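Alpha-11 giardin (Giardia intestinalis, PDB 2II2) binds calcium as an unusual annexin and is probably involved in attachment of the parasite to the intestinal mucosa and in organising its cytoskeleton. Local coordinates at residues A160-L163 and K164-I168; H195-E198 and V199-K203. All coordinates share one frame; numbering follows the deposited sequence.

Interaction 1: residues A160-L163 and K164-I168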
# COMPACT_ATOMS: atom_id res chain seq x y z
N ALA A 160 2.79 19.67 -18.06
CA ALA A 160 3.22 18.54 -18.87
C ALA A 160 4.67 18.71 -19.39
O ALA A 160 5.43 17.75 -19.41
CB ALA A 160 2.26 18.31 -20.01
N GLU A 161 5.02 19.94 -19.77
CA GLU A 161 6.36 20.24 -20.20
C GLU A 161 7.37 20.10 -19.05
O GLU A 161 8.47 19.63 -19.26
CB GLU A 161 6.44 21.63 -20.83
CG GLU A 161 5.87 21.71 -22.24
CD GLU A 161 6.75 21.10 -23.33
OE1 GLU A 161 7.85 20.56 -23.04
OE2 GLU A 161 6.31 21.17 -24.49
N VAL A 162 6.99 20.47 -17.82
CA VAL A 162 7.86 20.31 -16.66
C VAL A 162 8.16 18.81 -16.48
O VAL A 162 9.32 18.41 -16.24
CB VAL A 162 7.21 20.89 -15.36
CG1 VAL A 162 8.01 20.47 -14.10
CG2 VAL A 162 7.11 22.40 -15.46
N LEU A 163 7.14 17.97 -16.60
CA LEU A 163 7.38 16.54 -16.52
C LEU A 163 8.26 16.02 -17.65
O LEU A 163 9.16 15.22 -17.41
CB LEU A 163 6.08 15.73 -16.48
CG LEU A 163 5.24 15.93 -15.22
CD1 LEU A 163 3.96 15.13 -15.30
CD2 LEU A 163 6.03 15.53 -13.95
N LYS A 164 8.02 16.45 -18.89
CA LYS A 164 8.88 15.99 -19.99
C LYS A 164 10.31 16.45 -19.74
O LYS A 164 11.26 15.68 -19.90
CB LYS A 164 8.37 16.55 -21.33
CG LYS A 164 9.31 16.30 -22.53
CD LYS A 164 8.68 16.84 -23.81
CE LYS A 164 9.54 16.57 -25.03
NZ LYS A 164 10.72 17.44 -25.04
N HIS A 165 10.47 17.70 -19.36
CA HIS A 165 11.82 18.22 -19.18
C HIS A 165 12.60 17.45 -18.12
O HIS A 165 13.74 17.05 -18.33
CB HIS A 165 11.78 19.69 -18.80
CG HIS A 165 13.13 20.28 -18.66
ND1 HIS A 165 13.94 20.52 -19.75
CD2 HIS A 165 13.85 20.61 -17.57
CE1 HIS A 165 15.10 21.00 -19.33
NE2 HIS A 165 15.07 21.07 -18.01
N ASN A 166 11.96 17.26 -16.97
CA ASN A 166 12.64 16.60 -15.87
C ASN A 166 12.79 15.11 -16.05
O ASN A 166 13.85 14.57 -15.75
CB ASN A 166 11.92 16.89 -14.57
CG ASN A 166 12.22 18.29 -14.04
OD1 ASN A 166 13.32 18.54 -13.54
ND2 ASN A 166 11.26 19.20 -14.17
N LEU A 167 11.76 14.46 -16.59
CA LEU A 167 11.82 12.99 -16.70
C LEU A 167 12.61 12.50 -17.90
O LEU A 167 13.18 11.42 -17.84
CB LEU A 167 10.42 12.36 -16.72
CG LEU A 167 9.60 12.58 -15.46
CD1 LEU A 167 8.18 12.07 -15.65
CD2 LEU A 167 10.22 11.93 -14.24
N ILE A 168 12.60 13.28 -18.98
CA ILE A 168 13.20 12.80 -20.22
C ILE A 168 14.42 13.61 -20.63
O ILE A 168 15.45 13.01 -20.95
CB ILE A 168 12.18 12.75 -21.37
CG1 ILE A 168 10.99 11.86 -20.99
CG2 ILE A 168 12.86 12.20 -22.64
CD1 ILE A 168 9.90 11.76 -22.02
O HOH W 1 9.55 20.00 -25.07
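Asn166 folds its side chain back over the turn of helix that precedes it and gives a second hydrogen bond to the carbonyl of Val162. From the base outward, Asn166 CB passes 3.4 Å from Val162 O, and CG stays close to the same oxygen because it is turned beside the backbone N (chi1 -77°). At the tip the two branches part company. Asn166 ND2 donates to Val162 O over 2.9 Å, with an N-H...O angle of 149°, and also brushes Val162 CG1 at 3.5 Å; OD1 accepts from the backbone N of Asp174, where the chain leads into helix 175-184. Val162 O therefore holds two donors of one residue, Asn166 N and Asn166 ND2, which arrive from opposite faces of the carbonyl plane. With both polar ends engaged, the rotation of this amide is fixed and its two polar atoms have partners inside a buried residue.

On the solvent side Glu161 and Lys164 run alongside each other. Their charged atoms stay apart, Glu161 OE1 lying 4.7 Å from Lys164 NZ, and a water joins them, donating to Glu161 OE1 over 2.7 Å and accepting from Lys164 NZ. The ammonium forms its direct salt bridge with Asp169 instead. Toward the interior, Leu163 CB comes within 4.3 Å of Leu167 CD1, one turn apart on the face that looks to helices 187-201 and 205-212. Main-chain bonds from Ala160 to Leu167 keep the regular i to i+4 pattern of an amphipathic alpha-helix, here one of the packed helices of the all-helical annexin fold.

Interaction 2: residues H195-E198 and V199-K203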
# COMPACT_ATOMS: atom_id res chain seq x y z
N HIS A 195 -2.58 13.33 -20.08
CA HIS A 195 -2.86 13.20 -21.49
C HIS A 195 -1.91 14.05 -22.32
O HIS A 195 -1.37 13.58 -23.34
CB HIS A 195 -4.30 13.60 -21.77
CG HIS A 195 -4.63 13.70 -23.23
ND1 HIS A 195 -4.53 12.62 -24.07
CD2 HIS A 195 -5.05 14.74 -23.99
CE1 HIS A 195 -4.89 12.98 -25.29
NE2 HIS A 195 -5.20 14.27 -25.27
N ARG A 196 -1.67 15.29 -21.89
CA ARG A 196 -0.78 16.17 -22.65
C ARG A 196 0.63 15.59 -22.70
O ARG A 196 1.31 15.69 -23.74
CB ARG A 196 -0.79 17.58 -22.04
CG ARG A 196 -2.08 18.40 -22.23
CD ARG A 196 -1.91 19.84 -21.80
NE ARG A 196 -1.51 20.75 -22.89
CZ ARG A 196 -2.36 21.40 -23.68
NH1 ARG A 196 -3.67 21.26 -23.53
NH2 ARG A 196 -1.90 22.20 -24.63
N PHE A 197 1.08 15.00 -21.58
CA PHE A 197 2.41 14.40 -21.56
C PHE A 197 2.49 13.29 -22.61
O PHE A 197 3.47 13.16 -23.32
CB PHE A 197 2.70 13.84 -20.18
CG PHE A 197 4.07 13.19 -20.05
CD1 PHE A 197 5.14 13.92 -19.55
CD2 PHE A 197 4.27 11.88 -20.42
CE1 PHE A 197 6.37 13.35 -19.41
CE2 PHE A 197 5.52 11.26 -20.28
CZ PHE A 197 6.58 12.01 -19.77
N GLU A 198 1.46 12.46 -22.69
CA GLU A 198 1.45 11.33 -23.63
C GLU A 198 1.50 11.86 -25.07
O GLU A 198 2.21 11.32 -25.91
CB GLU A 198 0.24 10.44 -23.41
CG GLU A 198 0.37 9.63 -22.12
CD GLU A 198 -0.68 8.56 -21.96
OE1 GLU A 198 -1.67 8.55 -22.72
OE2 GLU A 198 -0.49 7.73 -21.05
N VAL A 199 0.78 12.94 -25.34
CA VAL A 199 0.77 13.53 -26.67
C VAL A 199 2.14 14.12 -26.99
O VAL A 199 2.68 13.92 -28.08
CB VAL A 199 -0.34 14.60 -26.81
CG1 VAL A 199 -0.23 15.35 -28.14
CG2 VAL A 199 -1.73 13.96 -26.68
N LEU A 200 2.70 14.87 -26.05
CA LEU A 200 4.00 15.52 -26.23
C LEU A 200 5.17 14.55 -26.45
O LEU A 200 6.11 14.83 -27.21
CB LEU A 200 4.32 16.35 -24.98
CG LEU A 200 3.69 17.72 -24.75
CD1 LEU A 200 4.09 18.27 -23.39
CD2 LEU A 200 4.15 18.68 -25.83
N THR A 201 5.13 13.41 -25.77
CA THR A 201 6.30 12.54 -25.72
C THR A 201 6.16 11.21 -26.44
O THR A 201 7.17 10.55 -26.74
CB THR A 201 6.67 12.17 -24.24
OG1 THR A 201 5.63 11.36 -23.68
CG2 THR A 201 6.93 13.39 -23.39
N GLY A 202 4.92 10.78 -26.65
CA GLY A 202 4.64 9.44 -27.12
C GLY A 202 4.91 8.35 -26.10
O GLY A 202 4.91 7.18 -26.43
N LYS A 203 5.07 8.76 -24.84
CA LYS A 203 5.33 7.84 -23.75
C LYS A 203 4.31 8.01 -22.64
O LYS A 203 3.78 9.11 -22.43
CB LYS A 203 6.74 8.09 -23.15
CG LYS A 203 7.90 8.02 -24.13
CD LYS A 203 8.14 6.60 -24.58
CE LYS A 203 9.47 6.43 -25.30
NZ LYS A 203 9.62 5.01 -25.73
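Val199 starts the second half of this helix end by laying CG2 over one face of the His195 ring, 3.9 Å from its centroid and displaced toward the rim at CE1. Val199 N also donates to His195 O. Leu200 continues the ladder with its N on Arg196 O, and its CB and CG also press on that oxygen, each at 3.3 Å.

Thr201 does more. Its hydroxyl occupies the position between backbone N and carbonyl carbon (chi1 66°), from which Thr201 OG1 donates to Phe197 O over 2.8 Å. The methyl CG2, turned beside the backbone N, sits almost centrally over the Phe197 ring, 11° off the normal. Thr201 N reaches the same Phe197 O from the other face of its carbonyl.

Gly202 leaves helical geometry with a positive phi of 70°, yet its N still bonds to Glu198 O. Lys203 then turns back: its N donates to Thr201 OG1 at 2.9 Å, an ST turn, while its carbonyl O lies near the plane of the Phe197 ring at the edge and receives a CA-H...O contact from Glu198 CA (3.4 Å). Lys203 NZ pairs with Glu207.

Thr201 OG1 thus donates to one backbone carbonyl and accepts from one backbone N, so a single hydroxyl ties the last helical turn to the chain leaving it.

Interaction 1 lies within helix 156-169 and interaction 2 at the end of helix 187-201; the two helices pack on each other, and the centres of the two interactions lie about 10 Å apart. The shared layer is mainly apolar packing, Leu163 CB meeting Phe197 CD1 at 3.7 Å, with the Glu161 carboxylate also lying against Leu200. Phe197, the one buried residue of interaction 2, is enclosed by Leu163 of helix 156-169 and by Val205 and Ala208 of helix 205-212. Interaction 1 is partly buried, with a buried amide and a water-linked charged pair. Residues 195-203 form mostly surface, where a hydroxyl and CH-pi contacts shape the helix end. In both, a side chain adds a second donor to a main-chain carbonyl.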